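Local coordinates for protein beta-galactosidase (Streptococcus pneumoniae, PDB 4CUA) that hydrolyses beta-galactosides as a multidomain enzyme, represented here by a calcium-bearing carbohydrate-binding module that probably attaches to sugar chains, at residues 18-23 and 32-37; 37-42 and 175-180; 81-86 and 144-149. One frame throughout, in Å; residues are numbered along the deposited sequence.

Contact 1. Residues 18-23 and 32-37; sequences PLAFAS and SNVNDK. With CA (calcium ion), chain C; EDO (1,2-ethanediol), chain F.
The backbones come closest at Ala20 in strand 19-22 and Ser32 in the 3-10 turn, 5.6 Å from CA to CA, with no direct hydrogen bond between the segments. Ala20 carries this contact between a strand and the calcium loop of the galactose-binding-like module. Ala20 CB sits against Val34 CG2 at 3.7 Å and has the carboxamide oxygen OD1 of Asn35 at a similar distance. The polar link is a water, which accepts from Ala20 N at 2.9 Å and donates to Asn35 OD1 at 2.8 Å. Asn35 CG lies between its own backbone N and carbonyl carbon (chi1 67°), 3.9 Å from Ala20 CB; Ser9, outside both segments, is the stronger polar partner of that amide. Val34 continues the apolar layer onto Trp49, Val61, Ile173 and Val176. On the far side of the turn, the calcium ion takes Asn33 O at 2.3 Å and Asp36 OD1 at 2.4 Å, while Asn33 ND2 bonds Arg48 O and a 1,2-ethanediol probably left from crystallisation. The turn's strand side is thus mixed, Val34 apolar and the Asn35 amide polar, while Asn33 O and Asp36 OD1 face the metal; the buried Ala20 N-H is satisfied through water, not by the loop.

Contact 2. Residues 37-42 and 175-180; sequences KLISYN and EVQIFA. With CA (calcium ion), chain C.
This is one wall of the calcium site, where the loop 37-42 meets the carboxylate of Glu175 on strand 172-177. Glu175 divides its two oxygens between metal and loop. OE1 binds the calcium ion at 2.3 Å, and Leu38 O, from the loop, binds it at 2.3 Å as well; the two oxygens stand 3.2 Å apart because the same cation draws both. OE2 turns away from the metal, so the carboxylate is a one-oxygen ligand, and accepts from Lys37 N at 2.8 Å. That N-H arrives on the syn side, 35° out of the carboxylate plane, through a moderately bent bond (143°). The chain of Glu175 is bent at chi2 (73°), which turns CD toward the loop. With metal on one oxygen and a backbone N-H on the other, the flat group has its rotation fixed at both ends, and the cation would be expected to favour its charged form. Beside it, Ile39 crosses the glutamate at about a right angle, laying CG1 against Glu175 CB at 3.8 Å, and its CD1 reaches toward Gln177 NE2 at a loose 4.4 Å. Further along, the loop folds into an ST turn: Ser40 OG accepts from Asn42 N at 3.3 Å, nearly straight. Ser40 is also tied outward, its OG to Pro45 O and its N to Thr174 OG1. Asn33, Asp36, Asn47 and Thr174 supply the other ligands, giving six protein oxygens. Such a calcium, clasped between a loop and a strand late in the chain, is a familiar structural site of galactose-binding-like beta-sandwich modules.

Contact 3. Residues 81-86 and 144-149; sequences VGFHED and EMNHFS. With EDO (1,2-ethanediol), chain D.
Val81 and Asn146 face each other as an antiparallel hydrogen-bonded pair, joining strands 70-83 and 145-155 of the module's antiparallel sheet: Val81 N gives to Asn146 O at 2.9 Å, and Asn146 N returns a bond to Val81 O at 2.8 Å. The side chain of Asn146 folds back over the same carbonyl, its ND2 making a weak bond to Val81 O at 3.4 Å and another weak one to Glu144 O; its stronger partner is Lys141 O. This amide also meets the edge of the Phe83 ring, ND2 lying 3.8 Å from CD2, with the two planes 79° apart. Phe83 in turn has Val81 CG1 over one face, offset toward the rim. Val81 CG2 touches the edge of Phe148 at CE2, 3.9 Å away, and Phe148 goes on to meet the ring of Tyr95. Past the bonded pair, Gly82 offers its CA: Glu144 O takes a nearly straight CA-H...O contact at 3.4 Å, and the selenium of selenomethionine Met145 lies 3.6 Å from the same CA, its chain curled back at chi2 and chi3. Ile173 of strand 172-177 touches both Val81 and Phe83. Beside the Val81-Asn146 pair, ND2 of Asn146 therefore reaches several carbonyls, with one stronger bond, to Lys141 O, and two weak ones, to Val81 O and Glu144 O, supplementing the two backbone bonds.

In the fold
Contacts 1 and 2 share Lys37 and the calcium ion, each giving it two ligands, and their centres lie 10 Å apart. A probable hydrogen bond of 2.8 Å from Val176 N to Val34 O stitches them together directly. Contact 3 is nested within the long chain excursion that contact 2 closes. Their centres are 9 Å apart and neighbouring strands 172-177 and 70-83 join them, with Gly82 N 2.8 Å from Glu175 O; Tyr41 of the loop also packs on Phe83 and Glu144. Contact 1 does not touch contact 3, whose Met145 side chain is about 8 Å from the calcium. From the metal loop through strand 172-177 to strand 70-83 and on to 145-155, the three contacts follow one another across the fold.

Contact 1. Residues 18-23 and 32-37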
ATOM      1  N   PRO A  18      -1.883   0.663  12.858  1.00 12.79           N
ATOM      2  CA  PRO A  18      -2.155   0.826  11.418  1.00 12.12           C
ATOM      3  C   PRO A  18      -2.315  -0.529  10.755  1.00 11.99           C
ATOM      4  O   PRO A  18      -1.780  -1.553  11.199  1.00 13.06           O
ATOM      5  CB  PRO A  18      -0.953   1.542  10.870  1.00 12.84           C
ATOM      6  CG  PRO A  18       0.026   1.685  11.981  1.00 14.98           C
ATOM      7  CD  PRO A  18      -0.598   1.261  13.237  1.00 14.64           C
ATOM      8  N   LEU A  19      -3.133  -0.528   9.705  1.00 10.90           N
ATOM      9  CA  LEU A  19      -3.508  -1.749   8.987  1.00 10.57           C
ATOM     10  C   LEU A  19      -3.244  -1.508   7.528  1.00  9.47           C
ATOM     11  O   LEU A  19      -3.675  -0.504   6.964  1.00 10.09           O
ATOM     12  CB  LEU A  19      -5.020  -1.990   9.133  1.00 12.02           C
ATOM     13  CG  LEU A  19      -5.732  -3.082   8.359  1.00 14.23           C
ATOM     14  CD1 LEU A  19      -5.248  -4.439   8.850  1.00 14.82           C
ATOM     15  CD2 LEU A  19      -7.226  -2.970   8.662  1.00 14.76           C
ATOM     16  N   ALA A  20      -2.518  -2.426   6.908  1.00  8.28           N
ATOM     17  CA  ALA A  20      -2.388  -2.460   5.447  1.00  7.74           C
ATOM     18  C   ALA A  20      -3.634  -3.060   4.842  1.00  7.97           C
ATOM     19  O   ALA A  20      -4.282  -3.980   5.386  1.00  8.55           O
ATOM     20  CB  ALA A  20      -1.172  -3.297   5.052  1.00  8.58           C
ATOM     21  N   PHE A  21      -4.007  -2.567   3.669  1.00  7.55           N
ATOM     22  CA  PHE A  21      -5.179  -3.090   2.963  1.00  7.72           C
ATOM     23  C   PHE A  21      -4.836  -3.102   1.461  1.00  7.73           C
ATOM     24  O   PHE A  21      -3.952  -2.398   0.984  1.00  7.20           O
ATOM     25  CB  PHE A  21      -6.421  -2.237   3.254  1.00  8.91           C
ATOM     26  CG  PHE A  21      -6.301  -0.783   2.808  1.00  8.35           C
ATOM     27  CD1 PHE A  21      -6.640  -0.387   1.528  1.00  8.96           C
ATOM     28  CD2 PHE A  21      -5.870   0.220   3.705  1.00  8.21           C
ATOM     29  CE1 PHE A  21      -6.565   0.919   1.144  1.00  9.56           C
ATOM     30  CE2 PHE A  21      -5.773   1.505   3.299  1.00  8.69           C
ATOM     31  CZ  PHE A  21      -6.091   1.862   2.010  1.00  9.35           C
ATOM     32  N   ALA A  22      -5.563  -3.955   0.709  1.00  7.73           N
ATOM     33  CA  ALA A  22      -5.410  -4.052  -0.719  1.00  8.26           C
ATOM     34  C   ALA A  22      -6.731  -4.283  -1.362  1.00  9.10           C
ATOM     35  O   ALA A  22      -7.627  -4.859  -0.747  1.00  8.94           O
ATOM     36  CB  ALA A  22      -4.482  -5.165  -1.094  1.00  8.09           C
ATOM     37  N   SER A  23      -6.872  -3.819  -2.597  1.00  8.88           N
ATOM     38  CA  SER A  23      -8.126  -4.107  -3.325  1.00  9.08           C
ATOM     39  C   SER A  23      -8.289  -5.621  -3.567  1.00  9.11           C
ATOM     40  O   SER A  23      -9.400  -6.153  -3.527  1.00  9.71           O
ATOM     41  CB  SER A  23      -8.080  -3.361  -4.647  1.00  8.75           C
ATOM     42  OG  SER A  23      -6.955  -3.650  -5.399  1.00  9.36           O
ATOM     43  N   SER A  32      -0.975  -7.786   4.599  1.00  8.22           N
ATOM     44  CA  SER A  32      -0.346  -7.617   5.928  1.00  7.93           C
ATOM     45  C   SER A  32       1.165  -7.798   5.838  1.00  8.29           C
ATOM     46  O   SER A  32       1.928  -7.258   6.641  1.00  8.31           O
ATOM     47  CB  SER A  32      -0.957  -8.624   6.929  1.00  8.99           C
ATOM     48  OG  SER A  32      -0.881  -9.941   6.428  1.00 10.43           O
ATOM     49  N   ASN A  33       1.663  -8.504   4.817  1.00  7.38           N
ATOM     50  CA  ASN A  33       3.096  -8.546   4.572  1.00  7.16           C
ATOM     51  C   ASN A  33       3.777  -7.268   4.300  1.00  8.10           C
ATOM     52  O   ASN A  33       4.987  -7.202   4.356  1.00  8.19           O
ATOM     53  CB  ASN A  33       3.416  -9.497   3.434  1.00  7.66           C
ATOM     54  CG  ASN A  33       3.204 -10.970   3.806  1.00  8.27           C
ATOM     55  OD1 ASN A  33       3.249 -11.354   4.987  1.00  9.53           O
ATOM     56  ND2 ASN A  33       3.070 -11.796   2.806  1.00  8.67           N
ATOM     57  N   VAL A  34       3.051  -6.205   3.921  1.00  7.33           N
ATOM     58  CA  VAL A  34       3.739  -4.992   3.520  1.00  7.44           C
ATOM     59  C   VAL A  34       4.104  -4.036   4.690  1.00  7.21           C
ATOM     60  O   VAL A  34       4.742  -3.030   4.452  1.00  7.42           O
ATOM     61  CB  VAL A  34       3.056  -4.174   2.417  1.00  7.17           C
ATOM     62  CG1 VAL A  34       2.678  -5.069   1.224  1.00  7.50           C
ATOM     63  CG2 VAL A  34       1.819  -3.398   2.933  1.00  7.82           C
ATOM     64  N   ASN A  35       3.605  -4.339   5.890  1.00  7.73           N
ATOM     65  CA  ASN A  35       3.956  -3.462   7.015  1.00  7.62           C
ATOM     66  C   ASN A  35       4.291  -4.288   8.207  1.00  8.43           C
ATOM     67  O   ASN A  35       4.053  -3.874   9.384  1.00  8.94           O
ATOM     68  CB  ASN A  35       2.830  -2.459   7.332  1.00  8.07           C
ATOM     69  CG  ASN A  35       1.584  -3.094   7.851  1.00  8.31           C
ATOM     70  OD1 ASN A  35       1.281  -4.246   7.643  1.00  9.01           O
ATOM     71  ND2 ASN A  35       0.766  -2.237   8.550  1.00  8.40           N
ATOM     72  N   ASP A  36       4.971  -5.430   7.962  1.00  8.60           N
ATOM     73  CA  ASP A  36       5.342  -6.381   9.011  1.00  9.19           C
ATOM     74  C   ASP A  36       6.807  -6.226   9.480  1.00  9.28           C
ATOM     75  O   ASP A  36       7.263  -7.031  10.334  1.00 10.23           O
ATOM     76  CB  ASP A  36       5.043  -7.797   8.625  1.00  8.97           C
ATOM     77  CG  ASP A  36       5.850  -8.294   7.465  1.00  9.52           C
ATOM     78  OD1 ASP A  36       6.649  -7.568   6.910  1.00  8.71           O
ATOM     79  OD2 ASP A  36       5.597  -9.448   7.094  1.00 11.48           O
ATOM     80  N   LYS A  37       7.502  -5.248   8.946  1.00  9.43           N
ATOM     81  CA  LYS A  37       8.902  -4.911   9.269  1.00  9.83           C
ATOM     82  C   LYS A  37       9.853  -5.949   8.749  1.00 11.09           C
ATOM     83  O   LYS A  37      11.050  -5.884   9.064  1.00 16.15           O
ATOM     84  CB  LYS A  37       9.115  -4.651  10.790  1.00 11.01           C
ATOM     85  CG  LYS A  37       8.329  -3.389  11.250  1.00 13.01           C
ATOM     86  CD  LYS A  37       8.185  -3.392  12.745  1.00 15.29           C
ATOM     87  CE  LYS A  37       7.014  -4.298  13.158  1.00 19.88           C
ATOM     88  NZ  LYS A  37       6.717  -4.393  14.607  1.00 22.52           N
TER
HETATM   89 CA    CA C2644       7.234  -7.082   4.649  1.00  7.43          CA
HETATM   90  C1  EDO F2647       4.312 -15.132   2.549  1.00 14.77           C
HETATM   91  O1  EDO F2647       2.984 -14.721   2.761  1.00 13.30           O
HETATM   92  C2  EDO F2647       4.673 -14.999   1.080  1.00 14.49           C
HETATM   93  O2  EDO F2647       4.753 -13.605   0.679  1.00 11.38           O
HETATM   94  O   HOH W   1      -1.363  -4.704   8.332  1.00 10.62           O

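Contact 2. Residues 37-42 and 175-180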
ATOM      1  N   LYS A  37       7.502  -5.248   8.946  1.00  9.43           N
ATOM      2  CA  LYS A  37       8.902  -4.911   9.269  1.00  9.83           C
ATOM      3  C   LYS A  37       9.853  -5.949   8.749  1.00 11.09           C
ATOM      4  O   LYS A  37      11.050  -5.884   9.064  1.00 16.15           O
ATOM      5  CB  LYS A  37       9.115  -4.651  10.790  1.00 11.01           C
ATOM      6  CG  LYS A  37       8.329  -3.389  11.250  1.00 13.01           C
ATOM      7  CD  LYS A  37       8.185  -3.392  12.745  1.00 15.29           C
ATOM      8  CE  LYS A  37       7.014  -4.298  13.158  1.00 19.88           C
ATOM      9  NZ  LYS A  37       6.717  -4.393  14.607  1.00 22.52           N
ATOM     10  N   LEU A  38       9.406  -6.888   7.922  1.00 10.40           N
ATOM     11  CA  LEU A  38      10.302  -7.849   7.256  1.00 10.34           C
ATOM     12  C   LEU A  38      10.440  -7.376   5.823  1.00 10.57           C
ATOM     13  O   LEU A  38       9.456  -7.007   5.191  1.00  9.98           O
ATOM     14  CB  LEU A  38       9.733  -9.256   7.282  1.00 12.29           C
ATOM     15  CG  LEU A  38       9.557  -9.865   8.655  1.00 15.46           C
ATOM     16  CD1 LEU A  38       8.924 -11.238   8.545  1.00 18.15           C
ATOM     17  CD2 LEU A  38      10.888  -9.898   9.415  1.00 16.17           C
ATOM     18  N   ILE A  39      11.640  -7.327   5.317  1.00  8.98           N
ATOM     19  CA  ILE A  39      11.922  -6.876   3.981  1.00  9.89           C
ATOM     20  C   ILE A  39      12.684  -7.983   3.321  1.00 10.31           C
ATOM     21  O   ILE A  39      13.792  -8.365   3.761  1.00 12.69           O
ATOM     22  CB  ILE A  39      12.732  -5.581   3.942  1.00 10.67           C
ATOM     23  CG1 ILE A  39      11.938  -4.468   4.690  1.00 11.63           C
ATOM     24  CG2 ILE A  39      13.076  -5.202   2.509  1.00 12.07           C
ATOM     25  CD1 ILE A  39      12.565  -3.120   4.575  1.00 14.41           C
ATOM     26  N   SER A  40      12.129  -8.544   2.245  1.00  9.78           N
ATOM     27  CA  SER A  40      12.794  -9.628   1.519  1.00 10.35           C
ATOM     28  C   SER A  40      12.564  -9.479   0.027  1.00  9.73           C
ATOM     29  O   SER A  40      11.440  -9.361  -0.448  1.00  9.56           O
ATOM     30  CB  SER A  40      12.274 -10.983   1.933  1.00 10.73           C
ATOM     31  OG  SER A  40      12.941 -11.955   1.098  1.00 11.77           O
ATOM     32  N   TYR A  41      13.638  -9.533  -0.730  1.00  9.51           N
ATOM     33  CA  TYR A  41      13.564  -9.470  -2.184  1.00  9.60           C
ATOM     34  C   TYR A  41      13.719 -10.826  -2.889  1.00 10.67           C
ATOM     35  O   TYR A  41      13.889 -10.891  -4.090  1.00 11.03           O
ATOM     36  CB  TYR A  41      14.589  -8.461  -2.702  1.00 10.41           C
ATOM     37  CG  TYR A  41      14.238  -7.076  -2.225  1.00  9.75           C
ATOM     38  CD1 TYR A  41      13.280  -6.300  -2.845  1.00  9.65           C
ATOM     39  CD2 TYR A  41      14.900  -6.528  -1.141  1.00 10.01           C
ATOM     40  CE1 TYR A  41      12.996  -5.020  -2.351  1.00  9.18           C
ATOM     41  CE2 TYR A  41      14.625  -5.288  -0.672  1.00  9.18           C
ATOM     42  CZ  TYR A  41      13.702  -4.517  -1.311  1.00  9.41           C
ATOM     43  OH  TYR A  41      13.374  -3.253  -0.861  1.00  9.30           O
ATOM     44  N   ASN A  42      13.586 -11.875  -2.103  1.00 11.07           N
ATOM     45  CA  ASN A  42      13.714 -13.240  -2.627  1.00 11.74           C
ATOM     46  C   ASN A  42      12.730 -14.174  -1.946  1.00 12.74           C
ATOM     47  O   ASN A  42      11.710 -13.752  -1.408  1.00 10.93           O
ATOM     48  CB  ASN A  42      15.198 -13.664  -2.561  1.00 13.38           C
ATOM     49  CG  ASN A  42      15.713 -13.658  -1.155  1.00 14.30           C
ATOM     50  OD1 ASN A  42      15.010 -13.940  -0.215  1.00 13.83           O
ATOM     51  ND2 ASN A  42      16.977 -13.271  -1.009  1.00 18.84           N
ATOM     52  N   GLU A 175       7.540  -4.444   1.264  1.00  7.66           N
ATOM     53  CA  GLU A 175       7.298  -3.535   2.409  1.00  7.57           C
ATOM     54  C   GLU A 175       7.012  -2.172   1.878  1.00  6.90           C
ATOM     55  O   GLU A 175       7.604  -1.760   0.894  1.00  7.69           O
ATOM     56  CB  GLU A 175       8.546  -3.537   3.326  1.00  7.75           C
ATOM     57  CG  GLU A 175       8.332  -2.962   4.723  1.00  8.47           C
ATOM     58  CD  GLU A 175       7.541  -3.792   5.676  1.00  8.71           C
ATOM     59  OE1 GLU A 175       7.083  -4.903   5.344  1.00  8.30           O
ATOM     60  OE2 GLU A 175       7.345  -3.339   6.863  1.00  8.92           O
ATOM     61  N   VAL A 176       6.134  -1.465   2.615  1.00  7.76           N
ATOM     62  CA  VAL A 176       5.990  -0.033   2.456  1.00  7.60           C
ATOM     63  C   VAL A 176       6.385   0.613   3.762  1.00  8.12           C
ATOM     64  O   VAL A 176       6.337  -0.044   4.810  1.00  8.13           O
ATOM     65  CB  VAL A 176       4.573   0.399   2.093  1.00  8.08           C
ATOM     66  CG1 VAL A 176       4.115  -0.348   0.832  1.00  8.56           C
ATOM     67  CG2 VAL A 176       3.594   0.190   3.241  1.00  8.20           C
ATOM     68  N   GLN A 177       6.815   1.873   3.701  1.00  8.86           N
ATOM     69  CA  GLN A 177       7.069   2.655   4.918  1.00  9.20           C
ATOM     70  C   GLN A 177       6.570   4.098   4.711  1.00  9.44           C
ATOM     71  O   GLN A 177       6.796   4.699   3.660  1.00 10.87           O
ATOM     72  CB  GLN A 177       8.563   2.661   5.260  1.00 10.36           C
ATOM     73  CG  GLN A 177       9.058   1.245   5.496  1.00 11.08           C
ATOM     74  CD  GLN A 177      10.554   1.211   5.893  1.00 12.57           C
ATOM     75  OE1 GLN A 177      11.360   2.003   5.443  1.00 14.34           O
ATOM     76  NE2 GLN A 177      10.872   0.285   6.723  1.00 13.58           N
ATOM     77  N   ILE A 178       5.888   4.595   5.732  1.00  9.67           N
ATOM     78  CA  ILE A 178       5.393   5.966   5.747  1.00 10.77           C
ATOM     79  C   ILE A 178       5.873   6.586   7.068  1.00 10.23           C
ATOM     80  O   ILE A 178       5.740   5.941   8.117  1.00 10.59           O
ATOM     81  CB  ILE A 178       3.857   6.015   5.673  1.00 11.09           C
ATOM     82  CG1 ILE A 178       3.381   5.334   4.392  1.00 11.28           C
ATOM     83  CG2 ILE A 178       3.365   7.465   5.586  1.00 11.99           C
ATOM     84  CD1 ILE A 178       1.872   5.146   4.392  1.00 11.29           C
ATOM     85  N   PHE A 179       6.411   7.817   6.973  1.00 12.20           N
ATOM     86  CA  PHE A 179       6.947   8.501   8.183  1.00 12.24           C
ATOM     87  C   PHE A 179       6.218   9.792   8.517  1.00 14.61           C
ATOM     88  O   PHE A 179       5.824  10.557   7.635  1.00 15.34           O
ATOM     89  CB  PHE A 179       8.430   8.760   8.005  1.00 12.87           C
ATOM     90  CG  PHE A 179       9.219   7.524   7.717  1.00 13.09           C
ATOM     91  CD1 PHE A 179       9.639   6.714   8.739  1.00 12.54           C
ATOM     92  CD2 PHE A 179       9.461   7.117   6.408  1.00 12.12           C
ATOM     93  CE1 PHE A 179      10.340   5.560   8.471  1.00 12.22           C
ATOM     94  CE2 PHE A 179      10.174   5.949   6.140  1.00 13.14           C
ATOM     95  CZ  PHE A 179      10.600   5.168   7.191  1.00 11.15           C
ATOM     96  N   ALA A 180       6.086  10.011   9.801  1.00 17.26           N
ATOM     97  CA  ALA A 180       5.656  11.312  10.334  1.00 21.87           C
ATOM     98  C   ALA A 180       6.765  12.326  10.157  1.00 26.13           C
ATOM     99  O   ALA A 180       7.941  11.967  10.066  1.00 25.21           O
ATOM    100  CB  ALA A 180       5.386  11.172  11.818  1.00 23.15           C
TER
HETATM  101 CA    CA C2644       7.234  -7.082   4.649  1.00  7.43          CA

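Contact 3. Residues 81-86 and 144-149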
ATOM      1  N   VAL A  81       8.232   2.410  -1.051  1.00  9.44           N
ATOM      2  CA  VAL A  81       7.744   1.090  -1.482  1.00  9.21           C
ATOM      3  C   VAL A  81       8.883   0.266  -1.999  1.00  8.35           C
ATOM      4  O   VAL A  81       9.566   0.618  -2.958  1.00  8.47           O
ATOM      5  CB  VAL A  81       6.714   1.209  -2.599  1.00  9.15           C
ATOM      6  CG1 VAL A  81       6.137  -0.169  -2.974  1.00  9.58           C
ATOM      7  CG2 VAL A  81       5.616   2.155  -2.245  1.00  9.13           C
ATOM      8  N   GLY A  82       9.057  -0.887  -1.382  1.00  8.26           N
ATOM      9  CA  GLY A  82      10.045  -1.859  -1.813  1.00  8.09           C
ATOM     10  C   GLY A  82       9.422  -2.835  -2.790  1.00  8.66           C
ATOM     11  O   GLY A  82       8.789  -3.790  -2.380  1.00  8.91           O
ATOM     12  N   PHE A  83       9.595  -2.588  -4.061  1.00  8.67           N
ATOM     13  CA  PHE A  83       9.114  -3.524  -5.062  1.00  9.20           C
ATOM     14  C   PHE A  83       9.973  -4.766  -5.116  1.00  8.69           C
ATOM     15  O   PHE A  83      11.218  -4.704  -5.047  1.00 10.38           O
ATOM     16  CB  PHE A  83       9.032  -2.826  -6.438  1.00  9.21           C
ATOM     17  CG  PHE A  83       8.012  -1.733  -6.488  1.00 10.66           C
ATOM     18  CD1 PHE A  83       6.656  -2.032  -6.459  1.00 10.03           C
ATOM     19  CD2 PHE A  83       8.381  -0.384  -6.502  1.00 10.73           C
ATOM     20  CE1 PHE A  83       5.709  -1.009  -6.477  1.00 11.18           C
ATOM     21  CE2 PHE A  83       7.439   0.622  -6.496  1.00 11.32           C
ATOM     22  CZ  PHE A  83       6.100   0.314  -6.487  1.00 11.50           C
ATOM     23  N   HIS A  84       9.346  -5.909  -5.375  1.00  8.99           N
ATOM     24  CA  HIS A  84      10.001  -7.170  -5.556  1.00  9.31           C
ATOM     25  C   HIS A  84       9.763  -7.685  -6.964  1.00 10.49           C
ATOM     26  O   HIS A  84       8.771  -7.378  -7.547  1.00 10.37           O
ATOM     27  CB  HIS A  84       9.546  -8.163  -4.453  1.00  9.87           C
ATOM     28  CG  HIS A  84       9.627  -9.610  -4.846  1.00 10.79           C
ATOM     29  ND1 HIS A  84       8.663 -10.204  -5.604  1.00 11.24           N
ATOM     30  CD2 HIS A  84      10.579 -10.546  -4.642  1.00 11.26           C
ATOM     31  CE1 HIS A  84       8.981 -11.467  -5.830  1.00 11.44           C
ATOM     32  NE2 HIS A  84      10.143 -11.709  -5.254  1.00 11.85           N
ATOM     33  N   GLU A  85      10.694  -8.457  -7.476  0.53 11.63           N
ATOM     34  CA  GLU A  85      10.490  -9.057  -8.797  0.53 12.58           C
ATOM     35  C   GLU A  85      11.068 -10.443  -8.860  0.53 12.73           C
ATOM     36  O   GLU A  85      12.126 -10.746  -8.311  0.53 13.63           O
ATOM     37  CB  GLU A  85      11.108  -8.203  -9.911  0.53 13.91           C
ATOM     38  CG  GLU A  85      12.620  -8.173  -9.938  0.53 15.20           C
ATOM     39  CD  GLU A  85      13.169  -7.388 -11.119  0.53 16.66           C
ATOM     40  OE1 GLU A  85      12.398  -6.963 -11.982  0.53 19.32           O
ATOM     41  OE2 GLU A  85      14.394  -7.168 -11.166  0.53 19.39           O
ATOM     42  N   ASP A  86      10.358 -11.285  -9.605  1.00 13.08           N
ATOM     43  CA  ASP A  86      10.808 -12.624  -9.977  1.00 12.83           C
ATOM     44  C   ASP A  86      10.239 -12.875 -11.412  1.00 13.70           C
ATOM     45  O   ASP A  86       9.802 -11.935 -12.048  1.00 13.43           O
ATOM     46  CB  ASP A  86      10.492 -13.685  -8.932  1.00 13.02           C
ATOM     47  CG  ASP A  86       8.976 -13.917  -8.709  1.00 12.55           C
ATOM     48  OD1 ASP A  86       8.142 -13.583  -9.568  1.00 13.41           O
ATOM     49  OD2 ASP A  86       8.690 -14.505  -7.613  1.00 14.40           O
ATOM     50  N   GLU A 144      14.858  -2.424  -4.030  1.00 10.41           N
ATOM     51  CA  GLU A 144      15.179  -1.341  -3.140  1.00 10.59           C
ATOM     52  C   GLU A 144      13.914  -0.637  -2.743  1.00 10.81           C
ATOM     53  O   GLU A 144      12.876  -0.810  -3.414  1.00 10.52           O
ATOM     54  CB  GLU A 144      16.160  -0.333  -3.800  1.00 11.76           C
ATOM     55  CG  GLU A 144      15.555   0.437  -4.940  1.00 14.50           C
ATOM     56  CD  GLU A 144      16.566   1.257  -5.753  1.00 18.13           C
ATOM     57  OE1 GLU A 144      17.313   0.669  -6.498  1.00 17.11           O
ATOM     58  OE2 GLU A 144      16.488   2.498  -5.681  1.00 23.81           O
HETATM   59  N   MSE A 145      13.985   0.189  -1.696  1.00  9.85           N
HETATM   60  CA  MSE A 145      12.869   1.055  -1.284  1.00 10.51           C
HETATM   61  C   MSE A 145      12.812   2.221  -2.217  1.00 11.69           C
HETATM   62  O   MSE A 145      13.803   2.972  -2.373  1.00 12.18           O
HETATM   63  CB  MSE A 145      13.102   1.513   0.133  1.00 10.79           C
HETATM   64  CG  MSE A 145      13.164   0.426   1.199  1.00 11.29           C
HETATM   65 SE   MSE A 145      11.602  -0.773   1.282  1.00 20.40          SE
HETATM   66  CE  MSE A 145      10.305   0.495   1.966  1.00 14.47           C
ATOM     67  N   ASN A 146      11.693   2.379  -2.908  1.00 10.50           N
ATOM     68  CA  ASN A 146      11.478   3.475  -3.881  1.00 11.65           C
ATOM     69  C   ASN A 146      10.761   4.573  -3.139  1.00 11.07           C
ATOM     70  O   ASN A 146       9.708   4.365  -2.571  1.00 11.14           O
ATOM     71  CB  ASN A 146      10.575   2.995  -5.042  1.00 11.66           C
ATOM     72  CG  ASN A 146      11.283   2.072  -6.008  1.00 12.98           C
ATOM     73  OD1 ASN A 146      11.369   2.371  -7.192  1.00 15.45           O
ATOM     74  ND2 ASN A 146      11.814   0.922  -5.539  1.00 13.29           N
ATOM     75  N   HIS A 147      11.332   5.781  -3.132  1.00 11.62           N
ATOM     76  CA  HIS A 147      10.820   6.854  -2.293  1.00 12.19           C
ATOM     77  C   HIS A 147      10.013   7.880  -3.078  1.00 12.19           C
ATOM     78  O   HIS A 147      10.436   8.295  -4.137  1.00 14.75           O
ATOM     79  CB  HIS A 147      12.022   7.568  -1.644  1.00 13.14           C
ATOM     80  CG  HIS A 147      12.860   6.667  -0.838  1.00 14.06           C
ATOM     81  ND1 HIS A 147      12.428   6.134   0.335  1.00 19.28           N
ATOM     82  CD2 HIS A 147      14.075   6.151  -1.066  1.00 17.42           C
ATOM     83  CE1 HIS A 147      13.360   5.338   0.833  1.00 18.68           C
ATOM     84  NE2 HIS A 147      14.379   5.354   0.017  1.00 16.91           N
ATOM     85  N   PHE A 148       8.869   8.211  -2.531  1.00 12.34           N
ATOM     86  CA  PHE A 148       7.920   9.192  -3.043  1.00 13.57           C
ATOM     87  C   PHE A 148       7.668  10.271  -2.008  1.00 13.46           C
ATOM     88  O   PHE A 148       7.667  10.021  -0.813  1.00 14.00           O
ATOM     89  CB  PHE A 148       6.556   8.513  -3.342  1.00 12.60           C
ATOM     90  CG  PHE A 148       6.641   7.354  -4.274  1.00 13.23           C
ATOM     91  CD1 PHE A 148       6.641   7.497  -5.644  1.00 12.80           C
ATOM     92  CD2 PHE A 148       6.720   6.059  -3.758  1.00 13.59           C
ATOM     93  CE1 PHE A 148       6.713   6.400  -6.495  1.00 13.93           C
ATOM     94  CE2 PHE A 148       6.782   4.969  -4.613  1.00 14.07           C
ATOM     95  CZ  PHE A 148       6.766   5.123  -5.981  1.00 14.35           C
ATOM     96  N   SER A 149       7.534  11.525  -2.488  1.00 16.53           N
ATOM     97  CA  SER A 149       7.162  12.628  -1.627  1.00 15.64           C
ATOM     98  C   SER A 149       6.163  13.503  -2.392  1.00 12.38           C
ATOM     99  O   SER A 149       6.135  13.473  -3.623  1.00 15.05           O
ATOM    100  CB  SER A 149       8.380  13.415  -1.145  1.00 17.89           C
ATOM    101  OG  SER A 149       9.061  14.043  -2.198  1.00 19.92           O
TER
HETATM  102  C1  EDO D2645       5.287 -14.400  -7.010  1.00 13.82           C
HETATM  103  O1  EDO D2645       6.347 -15.311  -6.771  1.00 14.33           O
HETATM  104  C2  EDO D2645       4.075 -14.652  -6.140  1.00 13.40           C
HETATM  105  O2  EDO D2645       4.466 -14.407  -4.748  1.00 12.04           O